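Acyl-coenzyme A oxidase (Caenorhabditis elegans, PDB 5K3J) catalyses the FAD-dependent desaturation of ascaroside-CoA side chains, the first step of the peroxisomal beta-oxidation that shortens ascaroside pheromones bearing a five-carbon omega side chain. Local coordinates at residues L99-V103 against I104-G108; I119-L122 against Q123-S127; A307-I310 against A311-S315; L523-A526 against S527-H530; E537-M540 against R541-R545. All coordinates share one frame; numbering follows the deposited sequence.

Contact 1: L99-V103 against I104-G108; sequences LHREV and IGYEG
His100 opens the contact at the C-terminal end of helix 93-103, where the chain breaks off at a glycine of positive phi and closes with a pi-turn, a backbone bond from a residue to the carbonyl five places earlier. The carbonyl O of His100 takes the N-H of Gly105 at 2.8 Å, nearly straight at 167°. The imidazole of His100 lies alongside Ile104 and points the same way, with CD2 4.0 Å from Ile104 CG1. Its ND1 is bonded back to the carbonyl of Ser96, one turn earlier, which would limit rotation of the ring.

Arg101 comes next. Its chain runs out extended from CG to NE and crosses Tyr106, whose ring is met at the edge rather than over the face. The side chain packs on Gln295, Leu302 and Glu299 of helix 287-315, the last being important for binding the ascaroside substrate. Tyr106 itself is held at its hydroxyl by Gln614 and His306, while Phe303 meets its ring edge-to-face.

Glu102 and Val103 offer their carbonyls to Arg616, and Lys76 also bonds to that of Val103, so positive charge gathers at the helix end. Gly105 CA adds a CH...O contact of 3.6 Å with Arg101 O, and the ring edge of Tyr106 stays close by, with CE1 3.9 Å from Arg101 CG.

Contact 2: I119-L122 against Q123-S127; sequences IPTL and QSQAS
Gln123 lays its extended side chain obliquely across Ile119, one helical turn back, with its amide carbon CD 3.9 Å from Ile119 CG2. The first torsion puts CG anti to the carbonyl carbon (chi1 -70°), and from there the chain runs back over the earlier turn until OE1 stands 3.3 Å from Pro120 CA.

Pro120 has no N-H to give, and the helix kinks there. Its carbonyl O is gripped twice by Ser124. The hydroxyl OG donates at 3.0 Å in the carbonyl plane, on a lone pair, whereas the backbone N of Ser124 comes in at 3.3 Å from above that plane. Ser124 can do this because OG sits between its own backbone N and carbonyl carbon (chi1 58°), tucked back against the helix.

On another side, Thr121 CG2 touches Gln125 CG at 4.0 Å. Gln125 then bends at chi2 and sends NE2 to the carbonyl of Ile284, a residue of the substrate-binding site. Leu122 CD2 meets Ala126 CB at 4.0 Å, and the same two residues are joined by a backbone bond from Ala126 N to Leu122 O.

Ile119, Leu122 and Gln123 lean on Leu135 of helix 128-139, which Ser127 caps at its N-terminus; Thr121 and Leu122 rest on Leu199 of strand 197-205, and Pro120 and Ser124 face helix 287-315.

Contact 3: A307-I310 against A311-S315; sequences ALTI and AARYS
Thr309 and Arg313 make the main side-chain contact, lying alongside each other and pointing the same way. The methyl CG2 of Thr309 covers one face of the Arg313 guanidinium, 3.7 Å above its plane and offset toward the rim. Both parts of the pair owe this to their torsions: CG2 of Thr309 is anti to its backbone nitrogen (chi1 -55° for OG1), and Arg313 runs extended from CG to NE over the turn before it. This is an apolar methyl against a flat cation; the charge is met elsewhere, by a salt bridge from NH2 to Asp606 and a bond from NH1 to the carbonyl of Gly620. The hydroxyl of Thr309 turns back to Ala305 O.

Most backbone bonds are alpha-helical. Ala312 N reaches Leu308 O at 2.9 Å, and Tyr314 N reaches Ile310 O at 3.1 Å. Ala307 O accepts two donors, Ala311 N at 3.0 Å in the carbonyl plane and, in an i to i-3 bond, Ile310 N at 3.1 Å. Near the C-terminal end, Ala311 O is likewise shared by Ser315 N and Ser315 OG, and that hydroxyl also bonds to Gln338.

Apolar packing against helix 379-405 uses small groups: Ala307 and Ala311, one turn apart, both sit against Ala403. The larger Ile310 fills in against Ile418 and Leu615.

Tightly packed helices of this kind make up the C-alpha1 helical domain of the acyl-CoA oxidase family, and here this part of the helix comes close to FAD, with the Tyr314 side chain about 5 Å from it and next to the FAD-binding Arg318.

Contact 4: L523-A526 against S527-H530; sequences LTRA and SRLH. With ATP (adenosine-5'-triphosphate), chain D.
Arg528 starts over the previous turn, its CB 3.6 Å from Thr524 O, the same carbonyl that accepts the Arg528 backbone N-H. CG keeps to that carbonyl, and CD then leaves it for the adenine of ATP, lying 3.6 Å from N7. NE stays close to the same ring nitrogen. A bend at chi3 (-97°) turns the guanidinium between protein and nucleotide: Thr524 O stands 3.7 Å above the centre of one face, and the bridging O3A of ATP lies over the opposite face.

This is helix 520-543 of the C-terminal oxidase domain, and its arginines line the ATP site at the dimer interface, which His340 and Gln402 of the second subunit complete.

At the tip, NH1 of Arg528 donates to the gamma-phosphate O1G at 2.8 Å, a bent bond of 137°, while NH2 lies 2.8 Å from O1A of the alpha-phosphate. NH2 also passes 3.6 Å from CG of Arg525, which points the same way with its guanidinium turned 82° against that of Arg528. Arg525 runs extended to bring NH1 within 3.1 Å of O2G, met in plane at the guanidinium edge, and its NH2 bonds to Tyr591 of the second subunit.

Contact 5: E537-M540 against R541-R545; sequences EAFM and RRVSR
Met540 O is gripped twice by Ser544, from opposite faces of its carbonyl plane. The backbone N of Ser544 donates at 3.2 Å, nearly straight at 168°, and the hydroxyl OG at 2.6 Å from above the plane. OG gets there by folding in between its own backbone nitrogen and carbonyl carbon (chi1 53°), so one residue closes the end of the helix with both its backbone and its side chain. The carbonyl just before is shared too: Phe539 O takes Val543 N at 3.2 Å and, from well above its plane and in an i to i-3 bond, Arg542 N at 3.0 Å. The other bond of that N-H, to Ala538 O, is weak.

Among the side chains, Phe539 and Val543 cross one turn apart, ring atom CE1 3.8 Å from the methyl CG1. Both press on Leu559 of helix 549-569, and Phe539 also reaches Ala351 of helix 343-363.

On the exposed flank Arg541 bends at chi3 and lays one face of its guanidinium over the backbone of Glu537 and Ala538. NH1 is 3.7 Å from Glu537 CB, but the Glu537 carboxylate stays beyond salt-bridge distance. The charge is answered by Glu358 of helix 343-363, which forms a salt bridge with NH2.

Beyond Val543 the chain leaves helical angles at Ser544, the centre of an inverse gamma turn closed by a weak bond from Arg545 N to Val543 O: a helix C-terminus finished by a serine and a tight turn, here ending helix 520-543 away from the ligand sites.

Contacts 4 and 5 share helix 520-543, their nearest atoms about 6 Å apart, yet differ in chemistry: contact 4 is buried and turns arginines onto a nucleotide, whereas contact 5, partly exposed, pairs one of its arginines, Arg541, with a glutamate of a neighbouring helix. Contacts 1 and 5 both end a helix, one at a glycine of positive phi and the other at an exposed serine. Contact 1 ends helix 93-103 and contact 2 lies on the next, 112-125, both buried. Helix 287-315 links three places: it carries contact 3 and receives side chains from contacts 1 and 2. Contact 3 is wholly buried, about 40 Å from contact 2 between centres, across the middle of the chain.

Contact 1: L99-V103 against I104-G108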
# COMPACT_ATOMS: atom_id res chain seq x y z
N LEU A 99 -21.95 -4.51 -15.04
CA LEU A 99 -22.87 -5.32 -14.25
C LEU A 99 -22.14 -6.09 -13.14
O LEU A 99 -22.63 -6.17 -12.02
CB LEU A 99 -23.62 -6.30 -15.15
CG LEU A 99 -24.66 -7.16 -14.44
CD1 LEU A 99 -25.71 -6.27 -13.81
CD2 LEU A 99 -25.30 -8.14 -15.40
N HIS A 100 -20.97 -6.64 -13.46
CA HIS A 100 -20.24 -7.44 -12.49
C HIS A 100 -19.46 -6.57 -11.51
O HIS A 100 -19.40 -6.88 -10.32
CB HIS A 100 -19.29 -8.40 -13.21
CG HIS A 100 -20.00 -9.55 -13.87
ND1 HIS A 100 -20.59 -9.44 -15.12
CD2 HIS A 100 -20.23 -10.81 -13.46
CE1 HIS A 100 -21.14 -10.60 -15.44
NE2 HIS A 100 -20.94 -11.45 -14.45
N ARG A 101 -18.87 -5.48 -11.99
CA ARG A 101 -18.16 -4.55 -11.11
C ARG A 101 -19.10 -3.96 -10.08
O ARG A 101 -18.69 -3.63 -8.97
CB ARG A 101 -17.49 -3.42 -11.90
CG ARG A 101 -16.18 -3.78 -12.58
CD ARG A 101 -15.65 -2.59 -13.36
NE ARG A 101 -14.44 -2.88 -14.12
CZ ARG A 101 -14.10 -2.26 -15.25
NH1 ARG A 101 -14.90 -1.32 -15.73
NH2 ARG A 101 -12.98 -2.57 -15.89
N GLU A 102 -20.37 -3.82 -10.44
CA GLU A 102 -21.36 -3.26 -9.53
C GLU A 102 -21.99 -4.33 -8.65
O GLU A 102 -21.90 -4.24 -7.43
CB GLU A 102 -22.46 -2.52 -10.29
CG GLU A 102 -23.60 -2.08 -9.38
CD GLU A 102 -24.55 -1.11 -10.06
OE1 GLU A 102 -25.74 -1.47 -10.24
OE2 GLU A 102 -24.12 0.01 -10.41
N VAL A 103 -22.62 -5.32 -9.26
CA VAL A 103 -23.32 -6.36 -8.51
C VAL A 103 -22.35 -7.22 -7.71
O VAL A 103 -22.44 -7.31 -6.48
CB VAL A 103 -24.16 -7.27 -9.42
CG1 VAL A 103 -24.82 -8.37 -8.61
CG2 VAL A 103 -25.20 -6.45 -10.16
N ILE A 104 -21.41 -7.86 -8.40
CA ILE A 104 -20.45 -8.73 -7.72
C ILE A 104 -19.40 -7.94 -6.92
O ILE A 104 -19.31 -8.07 -5.70
CB ILE A 104 -19.72 -9.66 -8.71
CG1 ILE A 104 -20.73 -10.46 -9.54
CG2 ILE A 104 -18.81 -10.63 -7.96
CD1 ILE A 104 -21.53 -11.49 -8.76
N GLY A 105 -18.61 -7.14 -7.63
CA GLY A 105 -17.56 -6.39 -6.98
C GLY A 105 -16.19 -6.81 -7.47
O GLY A 105 -16.06 -7.50 -8.49
N TYR A 106 -15.16 -6.42 -6.74
CA TYR A 106 -13.79 -6.64 -7.17
C TYR A 106 -13.13 -7.82 -6.47
O TYR A 106 -12.09 -8.30 -6.92
CB TYR A 106 -12.96 -5.39 -6.93
CG TYR A 106 -13.57 -4.10 -7.44
CD1 TYR A 106 -14.30 -4.06 -8.62
CD2 TYR A 106 -13.39 -2.92 -6.73
CE1 TYR A 106 -14.85 -2.87 -9.07
CE2 TYR A 106 -13.94 -1.74 -7.17
CZ TYR A 106 -14.66 -1.72 -8.35
OH TYR A 106 -15.21 -0.54 -8.80
N GLU A 107 -13.73 -8.30 -5.38
CA GLU A 107 -13.05 -9.25 -4.50
C GLU A 107 -13.02 -10.69 -5.03
O GLU A 107 -12.39 -11.56 -4.42
CB GLU A 107 -13.69 -9.21 -3.12
CG GLU A 107 -13.85 -7.81 -2.59
CD GLU A 107 -13.98 -7.76 -1.08
OE1 GLU A 107 -13.55 -8.74 -0.42
OE2 GLU A 107 -14.49 -6.75 -0.56
N GLY A 108 -13.70 -10.94 -6.14
CA GLY A 108 -13.58 -12.22 -6.82
C GLY A 108 -14.86 -13.03 -6.89
O GLY A 108 -15.75 -12.91 -6.04

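Contact 2: I119-L122 against Q123-S127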
# COMPACT_ATOMS: atom_id res chain seq x y z
N ILE A 119 -11.91 -17.45 -21.68
CA ILE A 119 -12.66 -17.17 -22.90
C ILE A 119 -11.83 -16.40 -23.95
O ILE A 119 -11.85 -16.75 -25.13
CB ILE A 119 -13.96 -16.39 -22.59
CG1 ILE A 119 -15.00 -17.30 -21.93
CG2 ILE A 119 -14.55 -15.77 -23.84
CD1 ILE A 119 -16.35 -16.65 -21.75
N PRO A 120 -11.10 -15.34 -23.53
CA PRO A 120 -10.30 -14.64 -24.54
C PRO A 120 -9.17 -15.47 -25.15
O PRO A 120 -8.73 -15.15 -26.26
CB PRO A 120 -9.72 -13.45 -23.76
CG PRO A 120 -10.70 -13.21 -22.68
CD PRO A 120 -11.16 -14.57 -22.27
N THR A 121 -8.69 -16.50 -24.46
CA THR A 121 -7.63 -17.35 -25.00
C THR A 121 -8.21 -18.33 -26.02
O THR A 121 -7.58 -18.61 -27.04
CB THR A 121 -6.88 -18.13 -23.89
OG1 THR A 121 -6.04 -17.23 -23.16
CG2 THR A 121 -6.02 -19.24 -24.48
N LEU A 122 -9.41 -18.83 -25.75
CA LEU A 122 -10.09 -19.70 -26.70
C LEU A 122 -10.38 -18.94 -27.99
O LEU A 122 -10.26 -19.48 -29.08
CB LEU A 122 -11.40 -20.24 -26.11
CG LEU A 122 -11.28 -21.33 -25.04
CD1 LEU A 122 -12.64 -21.59 -24.41
CD2 LEU A 122 -10.69 -22.60 -25.63
N GLN A 123 -10.74 -17.66 -27.84
CA GLN A 123 -11.04 -16.81 -28.98
C GLN A 123 -9.83 -16.59 -29.87
O GLN A 123 -9.94 -16.59 -31.10
CB GLN A 123 -11.58 -15.46 -28.50
CG GLN A 123 -12.96 -15.53 -27.89
CD GLN A 123 -13.38 -14.22 -27.25
OE1 GLN A 123 -12.59 -13.55 -26.60
NE2 GLN A 123 -14.65 -13.86 -27.42
N SER A 124 -8.66 -16.43 -29.25
CA SER A 124 -7.46 -16.05 -29.99
C SER A 124 -6.55 -17.24 -30.33
O SER A 124 -5.66 -17.11 -31.16
CB SER A 124 -6.66 -15.02 -29.19
OG SER A 124 -6.30 -15.52 -27.91
N GLN A 125 -6.77 -18.39 -29.70
CA GLN A 125 -5.82 -19.49 -29.83
C GLN A 125 -6.43 -20.85 -30.17
O GLN A 125 -5.70 -21.80 -30.45
CB GLN A 125 -5.01 -19.62 -28.53
CG GLN A 125 -4.37 -18.32 -28.04
CD GLN A 125 -3.19 -17.88 -28.88
OE1 GLN A 125 -2.62 -18.66 -29.63
NE2 GLN A 125 -2.82 -16.61 -28.75
N ALA A 126 -7.76 -20.96 -30.16
CA ALA A 126 -8.40 -22.24 -30.48
C ALA A 126 -8.97 -22.26 -31.90
O ALA A 126 -9.39 -21.23 -32.42
CB ALA A 126 -9.50 -22.55 -29.46
N SER A 127 -8.98 -23.44 -32.51
CA SER A 127 -9.50 -23.60 -33.86
C SER A 127 -11.01 -23.45 -33.87
O SER A 127 -11.66 -23.64 -32.84
CB SER A 127 -9.11 -24.97 -34.44
OG SER A 127 -9.86 -26.01 -33.81

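Contact 3: A307-I310 against A311-S315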
# COMPACT_ATOMS: atom_id res chain seq x y z
N ALA A 307 -11.68 5.24 -5.62
CA ALA A 307 -11.07 5.72 -4.39
C ALA A 307 -11.32 7.21 -4.20
O ALA A 307 -11.68 7.66 -3.11
CB ALA A 307 -9.58 5.43 -4.40
N LEU A 308 -11.13 7.96 -5.27
CA LEU A 308 -11.29 9.41 -5.25
C LEU A 308 -12.74 9.83 -5.07
O LEU A 308 -13.02 10.91 -4.56
CB LEU A 308 -10.73 10.01 -6.54
CG LEU A 308 -9.23 9.76 -6.71
CD1 LEU A 308 -8.81 9.95 -8.15
CD2 LEU A 308 -8.45 10.68 -5.79
N THR A 309 -13.66 8.98 -5.50
CA THR A 309 -15.09 9.24 -5.33
C THR A 309 -15.42 9.27 -3.84
O THR A 309 -16.33 9.98 -3.41
CB THR A 309 -15.94 8.18 -6.04
OG1 THR A 309 -15.56 8.10 -7.42
CG2 THR A 309 -17.42 8.53 -5.95
N ILE A 310 -14.66 8.51 -3.06
CA ILE A 310 -14.84 8.43 -1.62
C ILE A 310 -14.09 9.54 -0.89
O ILE A 310 -14.61 10.14 0.05
CB ILE A 310 -14.37 7.07 -1.09
CG1 ILE A 310 -15.12 5.94 -1.82
CG2 ILE A 310 -14.55 6.98 0.43
CD1 ILE A 310 -14.41 4.61 -1.76
N ALA A 311 -12.86 9.79 -1.31
CA ALA A 311 -12.03 10.82 -0.71
C ALA A 311 -12.65 12.20 -0.90
O ALA A 311 -12.88 12.91 0.08
CB ALA A 311 -10.63 10.78 -1.30
N ALA A 312 -12.93 12.55 -2.15
CA ALA A 312 -13.45 13.88 -2.48
C ALA A 312 -14.75 14.19 -1.75
O ALA A 312 -14.87 15.22 -1.10
CB ALA A 312 -13.66 14.00 -3.98
N ARG A 313 -15.72 13.28 -1.86
CA ARG A 313 -17.00 13.45 -1.19
C ARG A 313 -16.83 13.61 0.32
O ARG A 313 -17.40 14.52 0.92
CB ARG A 313 -17.92 12.26 -1.48
CG ARG A 313 -18.51 12.27 -2.89
CD ARG A 313 -19.34 11.02 -3.13
NE ARG A 313 -20.07 11.08 -4.39
CZ ARG A 313 -20.74 10.06 -4.91
NH1 ARG A 313 -20.77 8.89 -4.28
NH2 ARG A 313 -21.38 10.19 -6.06
N TYR A 314 -16.03 12.74 0.91
CA TYR A 314 -15.77 12.81 2.34
C TYR A 314 -14.96 14.06 2.70
O TYR A 314 -15.09 14.60 3.80
CB TYR A 314 -15.03 11.57 2.84
CG TYR A 314 -14.66 11.64 4.30
CD1 TYR A 314 -15.61 11.42 5.28
CD2 TYR A 314 -13.37 11.96 4.70
CE1 TYR A 314 -15.29 11.50 6.62
CE2 TYR A 314 -13.03 12.04 6.04
CZ TYR A 314 -14.00 11.81 6.99
OH TYR A 314 -13.68 11.89 8.32
N SER A 315 -14.13 14.52 1.77
CA SER A 315 -13.32 15.71 2.00
C SER A 315 -14.19 16.96 2.01
O SER A 315 -13.78 18.01 2.52
CB SER A 315 -12.22 15.84 0.95
OG SER A 315 -11.37 14.71 0.95

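Contact 4: L523-A526 against S527-H530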
# COMPACT_ATOMS: atom_id res chain seq x y z
N LEU A 523 17.45 1.86 -17.79
CA LEU A 523 16.52 1.41 -18.82
C LEU A 523 15.07 1.49 -18.37
O LEU A 523 14.18 1.75 -19.18
CB LEU A 523 16.86 -0.02 -19.23
CG LEU A 523 18.22 -0.22 -19.90
CD1 LEU A 523 18.60 -1.68 -19.88
CD2 LEU A 523 18.17 0.31 -21.32
N THR A 524 14.83 1.26 -17.09
CA THR A 524 13.48 1.35 -16.55
C THR A 524 13.07 2.81 -16.36
O THR A 524 11.89 3.14 -16.42
CB THR A 524 13.33 0.61 -15.21
OG1 THR A 524 14.26 1.14 -14.27
CG2 THR A 524 13.57 -0.88 -15.39
N ARG A 525 14.05 3.67 -16.11
CA ARG A 525 13.78 5.10 -16.03
C ARG A 525 13.34 5.59 -17.40
O ARG A 525 12.47 6.45 -17.52
CB ARG A 525 15.02 5.87 -15.56
CG ARG A 525 15.58 5.39 -14.23
CD ARG A 525 16.82 6.18 -13.86
NE ARG A 525 17.48 5.65 -12.67
CZ ARG A 525 17.12 5.93 -11.42
NH1 ARG A 525 16.09 6.74 -11.19
NH2 ARG A 525 17.78 5.41 -10.40
N ALA A 526 13.96 5.03 -18.43
CA ALA A 526 13.62 5.34 -19.81
C ALA A 526 12.19 4.92 -20.14
O ALA A 526 11.42 5.70 -20.71
CB ALA A 526 14.60 4.67 -20.77
N SER A 527 11.85 3.69 -19.78
CA SER A 527 10.52 3.16 -20.02
C SER A 527 9.44 4.03 -19.39
O SER A 527 8.51 4.46 -20.07
CB SER A 527 10.40 1.73 -19.49
OG SER A 527 11.15 0.82 -20.29
N ARG A 528 9.58 4.31 -18.10
CA ARG A 528 8.63 5.15 -17.37
C ARG A 528 8.40 6.50 -18.04
O ARG A 528 7.26 6.93 -18.19
CB ARG A 528 9.10 5.36 -15.92
CG ARG A 528 8.71 4.25 -14.97
CD ARG A 528 9.03 4.61 -13.52
NE ARG A 528 10.31 4.05 -13.08
CZ ARG A 528 11.46 4.71 -13.09
NH1 ARG A 528 11.50 5.96 -13.52
NH2 ARG A 528 12.57 4.11 -12.67
N LEU A 529 9.48 7.15 -18.44
CA LEU A 529 9.39 8.43 -19.13
C LEU A 529 8.59 8.32 -20.43
O LEU A 529 7.74 9.16 -20.71
CB LEU A 529 10.79 8.99 -19.41
CG LEU A 529 11.54 9.51 -18.18
CD1 LEU A 529 12.97 9.89 -18.53
CD2 LEU A 529 10.80 10.68 -17.57
N HIS A 530 8.84 7.26 -21.19
CA HIS A 530 8.19 7.06 -22.48
C HIS A 530 6.67 6.92 -22.35
O HIS A 530 5.92 7.56 -23.09
CB HIS A 530 8.76 5.81 -23.17
CG HIS A 530 8.12 5.50 -24.49
ND1 HIS A 530 8.69 5.86 -25.69
CD2 HIS A 530 6.97 4.87 -24.79
CE1 HIS A 530 7.91 5.46 -26.68
NE2 HIS A 530 6.86 4.85 -26.16
PG ATP D . 12.52 8.36 -11.45
O1G ATP D . 13.09 8.18 -12.83
O2G ATP D . 13.57 8.41 -10.35
O3G ATP D . 11.46 9.43 -11.35
PB ATP D . 11.17 6.63 -9.71
O1B ATP D . 9.65 6.61 -9.77
O2B ATP D . 11.87 7.49 -8.69
O3B ATP D . 11.73 6.99 -11.18
PA ATP D . 13.19 4.82 -9.12
O1A ATP D . 13.88 4.05 -10.22
O2A ATP D . 13.79 6.12 -8.63
O3A ATP D . 11.67 5.11 -9.57
O5' ATP D . 12.98 3.84 -7.86
C5' ATP D . 12.21 4.27 -6.74
C4' ATP D . 11.41 3.06 -6.28
O4' ATP D . 10.14 3.00 -6.94
C3' ATP D . 12.18 1.79 -6.62
O3' ATP D . 12.37 1.01 -5.44
C2' ATP D . 11.30 1.05 -7.61
O2' ATP D . 11.27 -0.35 -7.34
C1' ATP D . 9.92 1.68 -7.43
N9 ATP D . 9.17 1.73 -8.71
C8 ATP D . 9.35 2.63 -9.69
N7 ATP D . 8.50 2.41 -10.73
C5 ATP D . 7.75 1.34 -10.41
C6 ATP D . 6.66 0.58 -11.07
N6 ATP D . 6.19 0.92 -12.29
N1 ATP D . 6.15 -0.47 -10.39
C2 ATP D . 6.60 -0.82 -9.17
N3 ATP D . 7.59 -0.18 -8.52
C4 ATP D . 8.19 0.90 -9.08

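Contact 5: E537-M540 against R541-R545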
# COMPACT_ATOMS: atom_id res chain seq x y z
N GLU A 537 -0.29 12.47 -24.14
CA GLU A 537 -0.76 12.62 -25.51
C GLU A 537 -2.17 12.08 -25.68
O GLU A 537 -3.04 12.73 -26.25
CB GLU A 537 0.18 11.90 -26.49
CG GLU A 537 1.61 12.38 -26.45
CD GLU A 537 2.44 11.76 -27.56
OE1 GLU A 537 2.88 10.60 -27.39
OE2 GLU A 537 2.64 12.42 -28.60
N ALA A 538 -2.37 10.86 -25.18
CA ALA A 538 -3.66 10.20 -25.22
C ALA A 538 -4.75 11.07 -24.61
O ALA A 538 -5.85 11.19 -25.16
CB ALA A 538 -3.59 8.86 -24.49
N PHE A 539 -4.44 11.66 -23.46
CA PHE A 539 -5.32 12.60 -22.78
C PHE A 539 -5.67 13.74 -23.72
O PHE A 539 -6.85 14.02 -23.97
CB PHE A 539 -4.65 13.13 -21.51
CG PHE A 539 -5.61 13.70 -20.49
CD1 PHE A 539 -6.96 13.86 -20.77
CD2 PHE A 539 -5.15 14.09 -19.24
CE1 PHE A 539 -7.83 14.38 -19.83
CE2 PHE A 539 -6.01 14.61 -18.30
CZ PHE A 539 -7.35 14.76 -18.59
N MET A 540 -4.64 14.39 -24.25
CA MET A 540 -4.79 15.50 -25.18
C MET A 540 -5.71 15.18 -26.35
O MET A 540 -6.57 15.98 -26.71
CB MET A 540 -3.43 15.94 -25.72
CG MET A 540 -2.52 16.55 -24.67
SD MET A 540 -1.50 17.84 -25.39
CE MET A 540 -2.76 18.86 -26.15
N ARG A 541 -5.52 14.01 -26.94
CA ARG A 541 -6.28 13.62 -28.13
C ARG A 541 -7.76 13.42 -27.84
O ARG A 541 -8.59 13.46 -28.74
CB ARG A 541 -5.70 12.34 -28.74
CG ARG A 541 -4.33 12.53 -29.37
CD ARG A 541 -3.97 11.36 -30.27
NE ARG A 541 -3.63 10.17 -29.50
CZ ARG A 541 -2.38 9.82 -29.19
NH1 ARG A 541 -1.36 10.57 -29.60
NH2 ARG A 541 -2.16 8.72 -28.49
N ARG A 542 -8.09 13.21 -26.57
CA ARG A 542 -9.48 12.98 -26.18
C ARG A 542 -10.23 14.28 -25.90
O ARG A 542 -11.41 14.40 -26.21
CB ARG A 542 -9.55 12.08 -24.95
CG ARG A 542 -10.97 11.70 -24.57
CD ARG A 542 -11.67 11.04 -25.75
NE ARG A 542 -13.07 10.74 -25.49
CZ ARG A 542 -14.08 11.53 -25.83
NH1 ARG A 542 -15.33 11.17 -25.56
NH2 ARG A 542 -13.85 12.69 -26.44
N VAL A 543 -9.55 15.25 -25.29
CA VAL A 543 -10.22 16.49 -24.91
C VAL A 543 -10.36 17.43 -26.10
O VAL A 543 -11.40 18.07 -26.27
CB VAL A 543 -9.47 17.19 -23.75
CG1 VAL A 543 -9.59 16.37 -22.48
CG2 VAL A 543 -8.01 17.42 -24.10
N SER A 544 -9.33 17.51 -26.93
CA SER A 544 -9.37 18.35 -28.12
C SER A 544 -10.07 17.61 -29.25
O SER A 544 -9.46 17.29 -30.27
CB SER A 544 -7.96 18.78 -28.54
OG SER A 544 -7.10 17.66 -28.67
N ARG A 545 -11.36 17.35 -29.06
CA ARG A 545 -12.11 16.49 -29.97
C ARG A 545 -13.61 16.57 -29.72
O ARG A 545 -14.42 16.38 -30.64
CB ARG A 545 -11.61 15.05 -29.83
CG ARG A 545 -12.52 14.00 -30.43
CD ARG A 545 -11.83 12.65 -30.47
NE ARG A 545 -12.78 11.55 -30.50
CZ ARG A 545 -12.67 10.45 -29.77
NH1 ARG A 545 -11.64 10.30 -28.95
NH2 ARG A 545 -13.59 9.50 -29.86